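Phosphate-specific transport system accessory protein PhoU homolog (Streptococcus pneumoniae, PDB 2I0M) probably helps regulate phosphate uptake as an all-helical, zinc-binding homodimer of the cytoplasm. Local coordinates at residues K39-A42 against E43-N47; D95-A98 against G99-K102; L139-A142 against S143-I146; Q150-E153 against Q154-Q157; E191-A194 against D195-N199. All blocks are in the same frame, centred on the assembly; numbering follows the deposited sequence.

Interaction 1 of 5, residues K39-A42 against E43-N47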
loop_
_atom_site.group_PDB
_atom_site.type_symbol
_atom_site.label_atom_id
_atom_site.label_comp_id
_atom_site.label_asym_id
_atom_site.label_seq_id
_atom_site.Cartn_x
_atom_site.Cartn_y
_atom_site.Cartn_z
ATOM N N LYS A 39 2.072 6.916 -26.424
ATOM C CA LYS A 39 2.728 7.846 -25.509
ATOM C C LYS A 39 1.906 9.106 -25.227
ATOM O O LYS A 39 2.073 9.747 -24.190
ATOM C CB LYS A 39 4.124 8.203 -26.016
ATOM C CG LYS A 39 5.092 7.027 -25.971
ATOM C CD LYS A 39 6.533 7.451 -26.252
ATOM C CE LYS A 39 7.411 6.219 -26.450
ATOM N NZ LYS A 39 8.819 6.437 -26.020
ATOM N N GLU A 40 1.007 9.439 -26.146
ATOM C CA GLU A 40 0.122 10.585 -25.981
ATOM C C GLU A 40 -0.987 10.284 -24.974
ATOM O O GLU A 40 -1.299 11.121 -24.131
ATOM C CB GLU A 40 -0.440 11.028 -27.337
ATOM C CG GLU A 40 0.654 11.258 -28.370
ATOM C CD GLU A 40 0.170 12.011 -29.586
ATOM O OE1 GLU A 40 0.884 12.942 -30.037
ATOM O OE2 GLU A 40 -0.923 11.671 -30.091
ATOM N N MET A 41 -1.558 9.082 -25.053
ATOM C CA MET A 41 -2.573 8.630 -24.095
ATOM C C MET A 41 -1.977 8.495 -22.701
ATOM O O MET A 41 -2.647 8.783 -21.710
ATOM C CB MET A 41 -3.182 7.296 -24.538
ATOM C CG MET A 41 -4.466 6.875 -23.816
ATOM S SD MET A 41 -4.847 5.141 -24.183
ATOM C CE MET A 41 -6.585 5.055 -23.787
ATOM N N ALA A 42 -0.720 8.060 -22.631
ATOM C CA ALA A 42 0.005 8.002 -21.371
ATOM C C ALA A 42 0.067 9.377 -20.708
ATOM O O ALA A 42 -0.147 9.489 -19.497
ATOM C CB ALA A 42 1.404 7.432 -21.571
ATOM N N GLU A 43 0.344 10.411 -21.509
ATOM C CA GLU A 43 0.469 11.786 -21.010
ATOM C C GLU A 43 -0.831 12.347 -20.443
ATOM O O GLU A 43 -0.814 13.067 -19.454
ATOM C CB GLU A 43 0.998 12.731 -22.105
ATOM C CG GLU A 43 2.399 13.261 -21.854
ATOM C CD GLU A 43 2.535 14.748 -22.189
ATOM O OE1 GLU A 43 1.602 15.524 -21.871
ATOM O OE2 GLU A 43 3.579 15.151 -22.754
ATOM N N LEU A 44 -1.949 12.038 -21.096
ATOM C CA LEU A 44 -3.268 12.454 -20.620
ATOM C C LEU A 44 -3.621 11.747 -19.307
ATOM O O LEU A 44 -4.233 12.346 -18.421
ATOM C CB LEU A 44 -4.352 12.232 -21.692
ATOM C CG LEU A 44 -4.141 12.841 -23.097
ATOM C CD1 LEU A 44 -5.166 12.320 -24.102
ATOM C CD2 LEU A 44 -4.100 14.390 -23.113
ATOM N N ILE A 45 -3.207 10.490 -19.165
ATOM C CA ILE A 45 -3.387 9.764 -17.895
ATOM C C ILE A 45 -2.615 10.443 -16.758
ATOM O O ILE A 45 -3.122 10.570 -15.631
ATOM C CB ILE A 45 -2.905 8.296 -17.990
ATOM C CG1 ILE A 45 -3.840 7.482 -18.887
ATOM C CG2 ILE A 45 -2.762 7.671 -16.581
ATOM C CD1 ILE A 45 -3.159 6.329 -19.591
ATOM N N ILE A 46 -1.382 10.839 -17.050
ATOM C CA ILE A 46 -0.516 11.439 -16.056
ATOM C C ILE A 46 -1.121 12.766 -15.582
ATOM O O ILE A 46 -1.212 13.020 -14.385
ATOM C CB ILE A 46 0.921 11.599 -16.605
ATOM C CG1 ILE A 46 1.525 10.216 -16.881
ATOM C CG2 ILE A 46 1.805 12.413 -15.645
ATOM C CD1 ILE A 46 2.730 10.244 -17.810
ATOM N N ASN A 47 -1.570 13.580 -16.530
ATOM C CA ASN A 47 -2.180 14.867 -16.218
ATOM C C ASN A 47 -3.570 14.811 -15.554
ATOM O O ASN A 47 -3.968 15.758 -14.868
ATOM C CB ASN A 47 -2.178 15.756 -17.459
ATOM C CG ASN A 47 -0.763 16.150 -17.879
ATOM O OD1 ASN A 47 0.076 16.474 -17.035
ATOM N ND2 ASN A 47 -0.488 16.109 -19.186
#
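Residues 39-42 and 43-47 form the first turns of helix 39-66, where the carbonyls of Lys39, Glu40, Met41 and Ala42 accept the N-H groups of Glu43, Leu44, Ile45 and Ile46 in unbroken i to i+4 order. The bond from Glu43 N to Lys39 O is the longest of the four at 3.3 Å, while that from Ile45 N to Met41 O measures 3.1 Å. Side-chain contact is slight. Ile45 CD1 approaches Met41 CG at 4.5 Å and lies closer to the backbone, 3.3 Å from Met41 O. Ile46 does the same one residue on, its CG1 3.2 Å from Ala42 O. In Ile46 CG1 stands anti to the carbonyl carbon (chi1 -64°), which lays the branch back over the preceding turn. Ahead of the helix, Asp38 OD2 takes the N-H of Met41, and the amine of Lys39 reaches across to the carbonyl of Leu107. Met41 packs on Leu32 and Ala33 of helix 5-35, whereas Ala42 and Ile45 meet Ala101 of helix 74-105. This is the opening of a regular alpha-helix, lodged with Met41 on helix 5-35 and with Ala42 and the isoleucines on helix 74-105, in the all-helical bundle of a PhoU domain.

Interaction 2 of 5, residues D95-A98 against G99-K102. With ZN (zinc ion), chain D.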
loop_
_atom_site.group_PDB
_atom_site.type_symbol
_atom_site.label_atom_id
_atom_site.label_comp_id
_atom_site.label_asym_id
_atom_site.label_seq_id
_atom_site.Cartn_x
_atom_site.Cartn_y
_atom_site.Cartn_z
ATOM N N ASP A 95 -2.572 6.263 -8.727
ATOM C CA ASP A 95 -1.149 6.644 -8.886
ATOM C C ASP A 95 -0.318 5.562 -9.607
ATOM O O ASP A 95 0.591 5.872 -10.362
ATOM C CB ASP A 95 -0.502 6.884 -7.529
ATOM C CG ASP A 95 -1.073 8.087 -6.778
ATOM O OD1 ASP A 95 -1.614 9.068 -7.370
ATOM O OD2 ASP A 95 -0.913 8.053 -5.540
ATOM N N HIS A 96 -0.635 4.298 -9.354
ATOM C CA HIS A 96 0.097 3.171 -9.922
ATOM C C HIS A 96 -0.269 2.955 -11.378
ATOM O O HIS A 96 0.527 2.420 -12.150
ATOM C CB HIS A 96 -0.134 1.884 -9.107
ATOM C CG HIS A 96 0.756 1.771 -7.911
ATOM N ND1 HIS A 96 0.291 1.899 -6.623
ATOM C CD2 HIS A 96 2.091 1.597 -7.810
ATOM C CE1 HIS A 96 1.302 1.796 -5.778
ATOM N NE2 HIS A 96 2.408 1.613 -6.474
ATOM N N MET A 97 -1.467 3.396 -11.751
ATOM C CA MET A 97 -1.854 3.452 -13.141
ATOM C C MET A 97 -1.175 4.633 -13.881
ATOM O O MET A 97 -0.788 4.485 -15.047
ATOM C CB MET A 97 -3.384 3.440 -13.276
ATOM C CG MET A 97 -4.047 2.117 -12.762
ATOM S SD MET A 97 -3.421 0.558 -13.500
ATOM C CE MET A 97 -2.069 0.079 -12.458
ATOM N N ALA A 98 -1.017 5.781 -13.213
ATOM C CA ALA A 98 -0.200 6.884 -13.750
ATOM C C ALA A 98 1.263 6.474 -13.857
ATOM O O ALA A 98 1.967 6.929 -14.762
ATOM C CB ALA A 98 -0.320 8.156 -12.885
ATOM N N GLY A 99 1.711 5.628 -12.926
ATOM C CA GLY A 99 3.072 5.097 -12.920
ATOM C C GLY A 99 3.369 4.258 -14.148
ATOM O O GLY A 99 4.423 4.409 -14.750
ATOM N N ILE A 100 2.420 3.401 -14.530
ATOM C CA ILE A 100 2.495 2.599 -15.765
ATOM C C ILE A 100 2.532 3.490 -17.019
ATOM O O ILE A 100 3.271 3.227 -17.976
ATOM C CB ILE A 100 1.313 1.608 -15.869
ATOM C CG1 ILE A 100 1.414 0.529 -14.796
ATOM C CG2 ILE A 100 1.267 0.952 -17.250
ATOM C CD1 ILE A 100 0.387 -0.629 -14.940
ATOM N N ALA A 101 1.730 4.546 -16.997
ATOM C CA ALA A 101 1.742 5.526 -18.066
ATOM C C ALA A 101 3.105 6.200 -18.186
ATOM O O ALA A 101 3.568 6.420 -19.295
ATOM C CB ALA A 101 0.622 6.555 -17.871
ATOM N N LYS A 102 3.756 6.502 -17.058
ATOM C CA LYS A 102 5.114 7.072 -17.074
ATOM C C LYS A 102 6.156 6.103 -17.639
ATOM O O LYS A 102 7.031 6.509 -18.397
ATOM C CB LYS A 102 5.551 7.542 -15.687
ATOM C CG LYS A 102 4.630 8.559 -15.046
ATOM C CD LYS A 102 5.215 9.069 -13.745
ATOM C CE LYS A 102 4.203 9.897 -12.975
ATOM N NZ LYS A 102 4.874 10.712 -11.927
HETATM ZN ZN ZN D . -1.181 9.454 -4.105
#
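Asp95, whose backbone O accepts Gly99 N at 2.8 Å within the PhoU-domain helix 74-105, sends its carboxylate out of the helix to a zinc ion shared with the second subunit. It binds the metal through one oxygen, OD2 at 2.0 Å from the zinc, while OD1 stays 3.3 Å from it. Glu91, one turn earlier, and Asp214 of the second subunit also bind this ion, so the site ties the two chains together.

Farther round the helix, Met97 and Ile100 lie side by side and point the same way. The methionine chain bends twice (chi2 -55°, chi3 89°), curling its methyl group CE to within 3.6 Å of Ile100 CD1. Both reach helix 5-35, Met97 at Thr26 and Ala27, Ile100 at Leu31, and Met97 also meets Phe193 of helix 177-209. On another side Lys102 touches Ile46 of helix 39-66. The backbone continues with Ala101 N bonded to Met97 O at 3.2 Å and Lys102 N to Ala98 O at 2.9 Å. The Lys102 side chain runs back along the helix, passing over Ala98 O, with its CG 3.1 Å from that oxygen.

Interaction 3 of 5, residues L139-A142 against S143-I146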
loop_
_atom_site.group_PDB
_atom_site.type_symbol
_atom_site.label_atom_id
_atom_site.label_comp_id
_atom_site.label_asym_id
_atom_site.label_seq_id
_atom_site.Cartn_x
_atom_site.Cartn_y
_atom_site.Cartn_z
ATOM N N LEU A 139 -23.281 -4.586 -2.092
ATOM C CA LEU A 139 -23.871 -5.743 -1.427
ATOM C C LEU A 139 -23.372 -5.915 -0.002
ATOM O O LEU A 139 -24.076 -6.456 0.840
ATOM C CB LEU A 139 -23.662 -7.019 -2.247
ATOM C CG LEU A 139 -24.391 -6.995 -3.599
ATOM C CD1 LEU A 139 -23.817 -8.012 -4.557
ATOM C CD2 LEU A 139 -25.906 -7.191 -3.452
ATOM N N HIS A 140 -22.177 -5.413 0.283
ATOM C CA HIS A 140 -21.574 -5.558 1.617
ATOM C C HIS A 140 -21.377 -7.038 2.028
ATOM O O HIS A 140 -21.281 -7.355 3.211
ATOM C CB HIS A 140 -22.396 -4.803 2.683
ATOM C CG HIS A 140 -22.656 -3.363 2.356
ATOM N ND1 HIS A 140 -21.762 -2.578 1.657
ATOM C CD2 HIS A 140 -23.705 -2.558 2.662
ATOM C CE1 HIS A 140 -22.258 -1.360 1.529
ATOM N NE2 HIS A 140 -23.433 -1.320 2.133
ATOM N N GLN A 141 -21.309 -7.917 1.028
ATOM C CA GLN A 141 -21.116 -9.363 1.168
ATOM C C GLN A 141 -19.632 -9.702 1.451
ATOM O O GLN A 141 -18.808 -9.678 0.523
ATOM C CB GLN A 141 -21.491 -10.009 -0.170
ATOM C CG GLN A 141 -22.329 -11.254 -0.100
ATOM C CD GLN A 141 -23.805 -10.954 -0.198
ATOM O OE1 GLN A 141 -24.451 -11.289 -1.198
ATOM N NE2 GLN A 141 -24.353 -10.320 0.831
ATOM N N ALA A 142 -19.297 -10.033 2.701
ATOM C CA ALA A 142 -17.941 -10.478 3.065
ATOM C C ALA A 142 -17.361 -11.534 2.115
ATOM O O ALA A 142 -16.204 -11.448 1.713
ATOM C CB ALA A 142 -17.910 -10.989 4.507
ATOM N N SER A 143 -18.181 -12.506 1.731
ATOM C CA SER A 143 -17.729 -13.643 0.918
ATOM C C SER A 143 -17.340 -13.316 -0.515
ATOM O O SER A 143 -16.366 -13.860 -1.024
ATOM C CB SER A 143 -18.772 -14.744 0.926
ATOM O OG SER A 143 -19.142 -14.996 2.261
ATOM N N LYS A 144 -18.087 -12.438 -1.167
ATOM C CA LYS A 144 -17.661 -11.977 -2.482
ATOM C C LYS A 144 -16.335 -11.193 -2.360
ATOM O O LYS A 144 -15.432 -11.393 -3.168
ATOM C CB LYS A 144 -18.761 -11.178 -3.219
ATOM C CG LYS A 144 -20.170 -11.788 -3.122
ATOM C CD LYS A 144 -20.998 -11.641 -4.417
ATOM C CE LYS A 144 -21.132 -10.174 -4.848
ATOM N NZ LYS A 144 -21.520 -10.025 -6.301
ATOM N N ALA A 145 -16.204 -10.353 -1.330
ATOM C CA ALA A 145 -14.938 -9.654 -1.056
ATOM C C ALA A 145 -13.776 -10.629 -0.921
ATOM O O ALA A 145 -12.756 -10.468 -1.578
ATOM C CB ALA A 145 -15.046 -8.780 0.193
ATOM N N ILE A 146 -13.953 -11.643 -0.073
ATOM C CA ILE A 146 -12.930 -12.656 0.203
ATOM C C ILE A 146 -12.506 -13.426 -1.058
ATOM O O ILE A 146 -11.304 -13.623 -1.287
ATOM C CB ILE A 146 -13.396 -13.637 1.303
ATOM C CG1 ILE A 146 -13.467 -12.918 2.655
ATOM C CG2 ILE A 146 -12.483 -14.868 1.373
ATOM C CD1 ILE A 146 -14.175 -13.700 3.746
#
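Lys144 is the side chain on which this contact turns: it runs back from the first turn of helix 142-150 and meets both Gln141, which occupies the N-cap position, and Leu139 in the loop before it. The lysine is anything but extended. Its chain bends at chi2 and again, more sharply, at chi3 (-57°), so the amine end swings round beside the loop. There it crosses Leu139 at a slant, with Leu139 CD1 3.5 Å from both Lys144 CE and Lys144 NZ; the leucine methyl thus touches the last carbon and the nitrogen together. Nearer the backbone, the aliphatic parts of Gln141 and Lys144 pass obliquely across each other. Gln141 CB is 3.7 Å from Lys144 CG, and Gln141 CG sits about as close, so the methylene groups make this contact and the amide takes no part in it.

Between Leu139 and Gln141 the loop turns through His140, whose backbone adopts the left-handed helical conformation. The chain is thereby brought into line for helix 142-150. Gln141 O accepts the first regular bond, from Ala145 N at 3.3 Å, and that bond is almost straight at 175°. Glu208 OE1 accepts the N-H of Ala142, anchoring the helix start to helix 177-209, and on the same neighbour Ala142 packs against Val205 and Ala145 against Cys201 and Leu204. The contact as a whole lies at the protein surface. The next backbone bond, Ile146 N to Ala142 O, is shorter at 2.9 Å, and Ile146 CG1 rests 3.2 Å from the same oxygen.

Interaction 4 of 5, residues Q150-E153 against Q154-Q157. With ZN (zinc ion), chain B.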
loop_
_atom_site.group_PDB
_atom_site.type_symbol
_atom_site.label_atom_id
_atom_site.label_comp_id
_atom_site.label_asym_id
_atom_site.label_seq_id
_atom_site.Cartn_x
_atom_site.Cartn_y
_atom_site.Cartn_z
ATOM N N GLN A 150 -8.676 -13.288 -2.885
ATOM C CA GLN A 150 -7.958 -14.544 -3.140
ATOM C C GLN A 150 -7.266 -14.615 -4.503
ATOM O O GLN A 150 -6.227 -15.263 -4.638
ATOM C CB GLN A 150 -8.914 -15.730 -2.998
ATOM C CG GLN A 150 -9.258 -16.066 -1.560
ATOM C CD GLN A 150 -10.293 -17.171 -1.439
ATOM O OE1 GLN A 150 -11.217 -17.278 -2.258
ATOM N NE2 GLN A 150 -10.146 -18.000 -0.404
ATOM N N LYS A 151 -7.848 -13.957 -5.507
ATOM C CA LYS A 151 -7.246 -13.890 -6.849
ATOM C C LYS A 151 -5.902 -13.156 -6.902
ATOM O O LYS A 151 -5.191 -13.248 -7.895
ATOM C CB LYS A 151 -8.221 -13.286 -7.855
ATOM C CG LYS A 151 -9.429 -14.166 -8.113
ATOM C CD LYS A 151 -10.419 -13.469 -9.037
ATOM C CE LYS A 151 -11.599 -14.383 -9.342
ATOM N NZ LYS A 151 -12.235 -13.983 -10.620
ATOM N N ASP A 152 -5.566 -12.439 -5.832
ATOM C CA ASP A 152 -4.264 -11.779 -5.709
ATOM C C ASP A 152 -3.096 -12.764 -5.663
ATOM O O ASP A 152 -2.005 -12.431 -6.127
ATOM C CB ASP A 152 -4.234 -10.852 -4.490
ATOM C CG ASP A 152 -3.060 -9.886 -4.514
ATOM O OD1 ASP A 152 -2.876 -9.157 -5.507
ATOM O OD2 ASP A 152 -2.318 -9.858 -3.518
ATOM N N GLU A 153 -3.317 -13.962 -5.107
ATOM C CA GLU A 153 -2.341 -15.060 -5.204
ATOM C C GLU A 153 -1.841 -15.208 -6.642
ATOM O O GLU A 153 -0.640 -15.260 -6.874
ATOM C CB GLU A 153 -2.922 -16.402 -4.699
ATOM C CG GLU A 153 -1.847 -17.418 -4.225
ATOM C CD GLU A 153 -2.378 -18.851 -3.970
ATOM O OE1 GLU A 153 -3.612 -19.069 -3.910
ATOM O OE2 GLU A 153 -1.548 -19.778 -3.821
ATOM N N GLN A 154 -2.766 -15.239 -7.601
ATOM C CA GLN A 154 -2.414 -15.368 -9.020
ATOM C C GLN A 154 -1.593 -14.191 -9.568
ATOM O O GLN A 154 -0.653 -14.395 -10.349
ATOM C CB GLN A 154 -3.658 -15.591 -9.884
ATOM C CG GLN A 154 -4.189 -17.006 -9.845
ATOM C CD GLN A 154 -5.329 -17.181 -8.855
ATOM O OE1 GLN A 154 -5.134 -17.708 -7.750
ATOM N NE2 GLN A 154 -6.536 -16.746 -9.249
ATOM N N ILE A 155 -1.960 -12.974 -9.172
ATOM C CA ILE A 155 -1.214 -11.782 -9.567
ATOM C C ILE A 155 0.222 -11.790 -9.038
ATOM O O ILE A 155 1.153 -11.418 -9.763
ATOM C CB ILE A 155 -2.003 -10.486 -9.276
ATOM C CG1 ILE A 155 -2.900 -10.200 -10.492
ATOM C CG2 ILE A 155 -1.084 -9.293 -9.057
ATOM C CD1 ILE A 155 -4.112 -9.489 -10.173
ATOM N N ASP A 156 0.393 -12.256 -7.799
ATOM C CA ASP A 156 1.709 -12.486 -7.224
ATOM C C ASP A 156 2.529 -13.480 -8.050
ATOM O O ASP A 156 3.716 -13.262 -8.287
ATOM C CB ASP A 156 1.583 -12.954 -5.769
ATOM C CG ASP A 156 1.238 -11.814 -4.814
ATOM O OD1 ASP A 156 0.926 -12.095 -3.628
ATOM O OD2 ASP A 156 1.280 -10.637 -5.248
ATOM N N GLN A 157 1.886 -14.562 -8.487
ATOM C CA GLN A 157 2.514 -15.568 -9.347
ATOM C C GLN A 157 2.929 -14.976 -10.691
ATOM O O GLN A 157 4.031 -15.215 -11.163
ATOM C CB GLN A 157 1.581 -16.759 -9.546
ATOM C CG GLN A 157 1.404 -17.592 -8.289
ATOM C CD GLN A 157 0.250 -18.595 -8.363
ATOM O OE1 GLN A 157 -0.156 -19.147 -7.340
ATOM N NE2 GLN A 157 -0.273 -18.838 -9.565
HETATM ZN ZN ZN B . 0.118 -8.965 -4.389
#
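From Lys151 to Gln157 the chain tightens into the beginning of helix 152-168. Lys151 O receives two weak bonds, from Gln154 N at 3.2 Å and Ile155 N at 3.5 Å, before Asp156 N bonds firmly to Asp152 O at 2.9 Å. One more regular bond follows, from Gln157 N to Glu153 O.

Asp152 and Asp156, one turn apart, send their carboxylates to the same zinc ion. Asp156 OD2 is a close ligand at 2.2 Å from the metal, whereas Asp152 OD2 makes a long metal bond of 2.7 Å. The two carboxylate planes stand 67° apart. Asp152 gets there with CG anti to the backbone N (chi1 -165°), while its other oxygen, OD1, is 4.0 Å from Ile155 CG2. On another side of the helix, Gln157 OE1 comes 3.8 Å from Glu153 OE2, the amide steeply turned to the carboxylate. Ile155 packs on Leu125 and Met129 of helix 117-136.

Glu191 and Asp195 of helix 177-209 complete the group of acidic zinc residues. Such a gathering of carboxylates would probably repel without the cation, so the zinc presumably offsets their charge and joins the two helices; Asp152 OD1, buried with no polar partner in the model, may feel that cation too.

Interaction 5 of 5, residues E191-A194 against D195-N199. With ZN (zinc ion), chain B.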
loop_
_atom_site.group_PDB
_atom_site.type_symbol
_atom_site.label_atom_id
_atom_site.label_comp_id
_atom_site.label_asym_id
_atom_site.label_seq_id
_atom_site.Cartn_x
_atom_site.Cartn_y
_atom_site.Cartn_z
ATOM N N GLU A 191 1.040 -5.187 -9.491
ATOM C CA GLU A 191 1.040 -5.981 -8.283
ATOM C C GLU A 191 0.499 -5.142 -7.102
ATOM O O GLU A 191 -0.332 -5.640 -6.346
ATOM C CB GLU A 191 2.437 -6.570 -8.017
ATOM C CG GLU A 191 2.480 -7.695 -6.972
ATOM C CD GLU A 191 2.333 -7.194 -5.530
ATOM O OE1 GLU A 191 2.750 -6.051 -5.244
ATOM O OE2 GLU A 191 1.800 -7.949 -4.685
ATOM N N ARG A 192 0.954 -3.886 -6.971
ATOM C CA ARG A 192 0.446 -2.933 -5.959
ATOM C C ARG A 192 -1.032 -2.585 -6.123
ATOM O O ARG A 192 -1.785 -2.602 -5.146
ATOM C CB ARG A 192 1.249 -1.624 -5.949
ATOM C CG ARG A 192 2.698 -1.760 -5.620
ATOM C CD ARG A 192 2.901 -2.162 -4.184
ATOM N NE ARG A 192 2.896 -1.002 -3.290
ATOM C CZ ARG A 192 1.814 -0.549 -2.672
ATOM N NH1 ARG A 192 0.643 -1.167 -2.829
ATOM N NH2 ARG A 192 1.905 0.504 -1.880
ATOM N N PHE A 193 -1.428 -2.246 -7.349
ATOM C CA PHE A 193 -2.834 -2.054 -7.729
ATOM C C PHE A 193 -3.718 -3.146 -7.152
ATOM O O PHE A 193 -4.707 -2.864 -6.484
ATOM C CB PHE A 193 -2.943 -2.051 -9.260
ATOM C CG PHE A 193 -4.303 -1.726 -9.796
ATOM C CD1 PHE A 193 -4.709 -0.405 -9.952
ATOM C CD2 PHE A 193 -5.152 -2.738 -10.223
ATOM C CE1 PHE A 193 -5.971 -0.099 -10.501
ATOM C CE2 PHE A 193 -6.414 -2.445 -10.763
ATOM C CZ PHE A 193 -6.818 -1.122 -10.901
ATOM N N ALA A 194 -3.330 -4.393 -7.395
ATOM C CA ALA A 194 -4.102 -5.554 -6.964
ATOM C C ALA A 194 -4.078 -5.759 -5.447
ATOM O O ALA A 194 -5.063 -6.188 -4.856
ATOM C CB ALA A 194 -3.631 -6.810 -7.696
ATOM N N ASP A 195 -2.956 -5.443 -4.821
ATOM C CA ASP A 195 -2.855 -5.454 -3.378
ATOM C C ASP A 195 -3.855 -4.492 -2.719
ATOM O O ASP A 195 -4.520 -4.865 -1.751
ATOM C CB ASP A 195 -1.430 -5.101 -2.951
ATOM C CG ASP A 195 -0.533 -6.312 -2.826
ATOM O OD1 ASP A 195 -1.054 -7.451 -2.745
ATOM O OD2 ASP A 195 0.717 -6.126 -2.781
ATOM N N TYR A 196 -3.949 -3.256 -3.219
ATOM C CA TYR A 196 -4.964 -2.316 -2.696
ATOM C C TYR A 196 -6.415 -2.804 -2.834
ATOM O O TYR A 196 -7.227 -2.588 -1.936
ATOM C CB TYR A 196 -4.819 -0.909 -3.290
ATOM C CG TYR A 196 -3.610 -0.170 -2.777
ATOM C CD1 TYR A 196 -3.496 0.176 -1.425
ATOM C CD2 TYR A 196 -2.559 0.176 -3.635
ATOM C CE1 TYR A 196 -2.360 0.858 -0.928
ATOM C CE2 TYR A 196 -1.426 0.851 -3.147
ATOM C CZ TYR A 196 -1.351 1.191 -1.806
ATOM O OH TYR A 196 -0.243 1.854 -1.332
ATOM N N ILE A 197 -6.737 -3.447 -3.955
ATOM C CA ILE A 197 -8.047 -4.101 -4.137
ATOM C C ILE A 197 -8.321 -5.089 -3.000
ATOM O O ILE A 197 -9.434 -5.118 -2.450
ATOM C CB ILE A 197 -8.144 -4.828 -5.505
ATOM C CG1 ILE A 197 -8.078 -3.802 -6.649
ATOM C CG2 ILE A 197 -9.418 -5.659 -5.598
ATOM C CD1 ILE A 197 -7.858 -4.405 -8.025
ATOM N N ALA A 198 -7.305 -5.889 -2.659
ATOM C CA ALA A 198 -7.387 -6.866 -1.586
ATOM C C ALA A 198 -7.608 -6.170 -0.233
ATOM O O ALA A 198 -8.421 -6.611 0.565
ATOM C CB ALA A 198 -6.102 -7.723 -1.552
ATOM N N ASN A 199 -6.864 -5.098 0.014
ATOM C CA ASN A 199 -7.115 -4.198 1.118
ATOM C C ASN A 199 -8.564 -3.673 1.186
ATOM O O ASN A 199 -9.121 -3.584 2.270
ATOM C CB ASN A 199 -6.113 -3.035 1.104
ATOM C CG ASN A 199 -4.704 -3.447 1.563
ATOM O OD1 ASN A 199 -3.695 -2.852 1.142
ATOM N ND2 ASN A 199 -4.630 -4.453 2.427
HETATM ZN ZN ZN B . 0.118 -8.965 -4.389
#
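Metal binding comes first. Glu191 and Asp195, one turn apart on helix 177-209, reach the same zinc ion with one oxygen each: Glu191 OE2 at 2.0 Å and Asp195 OD1 at a longer 2.5 Å. Glu191 is bent at chi2 (-75°) to bring its carboxylate round to the metal. The two carboxylate planes are nearly perpendicular, 81° apart, and Asp195 OD2 lies 2.8 Å from Glu191 OE2, two acceptors brought very near each other. Asp156 and Asp152 of helix 152-168 supply the remaining acidic residues of the site.

The polar contact is between Arg192 and Tyr196. Arg192 NH2 donates to Tyr196 OH at 2.6 Å, the hydroxyl sitting at the guanidinium edge, near its plane. Guanidinium and ring are inclined by 41°, though the bond is so short that the exact placing of the two groups is doubtful. Arg192 also comes near Arg192 and Asp195 of the second subunit, so this bonded pair sits at the dimer interface.

Apolar packing occupies another side, where Phe193 CE2 and Ile197 CD1 meet at 3.7 Å. Phe193 continues onto Val23 and Ala27 of helix 5-35, and Ile197 onto Leu130 and Leu133 of helix 117-136.

Backbone bonds run regularly through all this, from Asp195 N to Glu191 O at 3.0 Å as far as Ala198 N to Ala194 O at 3.2 Å.

One helix therefore presents a zinc side, a subunit side and an apolar side. The unequal zinc bonds suggest that Glu191 holds the metal more tightly than Asp195 does, and the tyrosine hydroxyl probably helps orient the arginine head at the interface.

Overall arrangement
Along the chain the five contacts come in series, each a local stretch of eight or nine residues. Interactions 1 and 2 lie on successive helices, 39-66 and 74-105, and touch where Ala42, Ile45 and Ile46 meet Ala98, Ala101 and Lys102, their centres about 9 Å apart. Interactions 3, 4 and 5 belong to the second PhoU domain; 4 and 5, with centres about 10 Å apart, share a zinc ion, while 3 stands about 16 Å from 5, centre to centre. Interaction 2 touches interaction 5 through His96 and Met97, joining the two domains. Interactions 1 and 3 are about 34 Å apart between centres, on opposite sides of the chain's centre. Zinc thus links helices within one subunit at interactions 4 and 5, and two subunits at interaction 2.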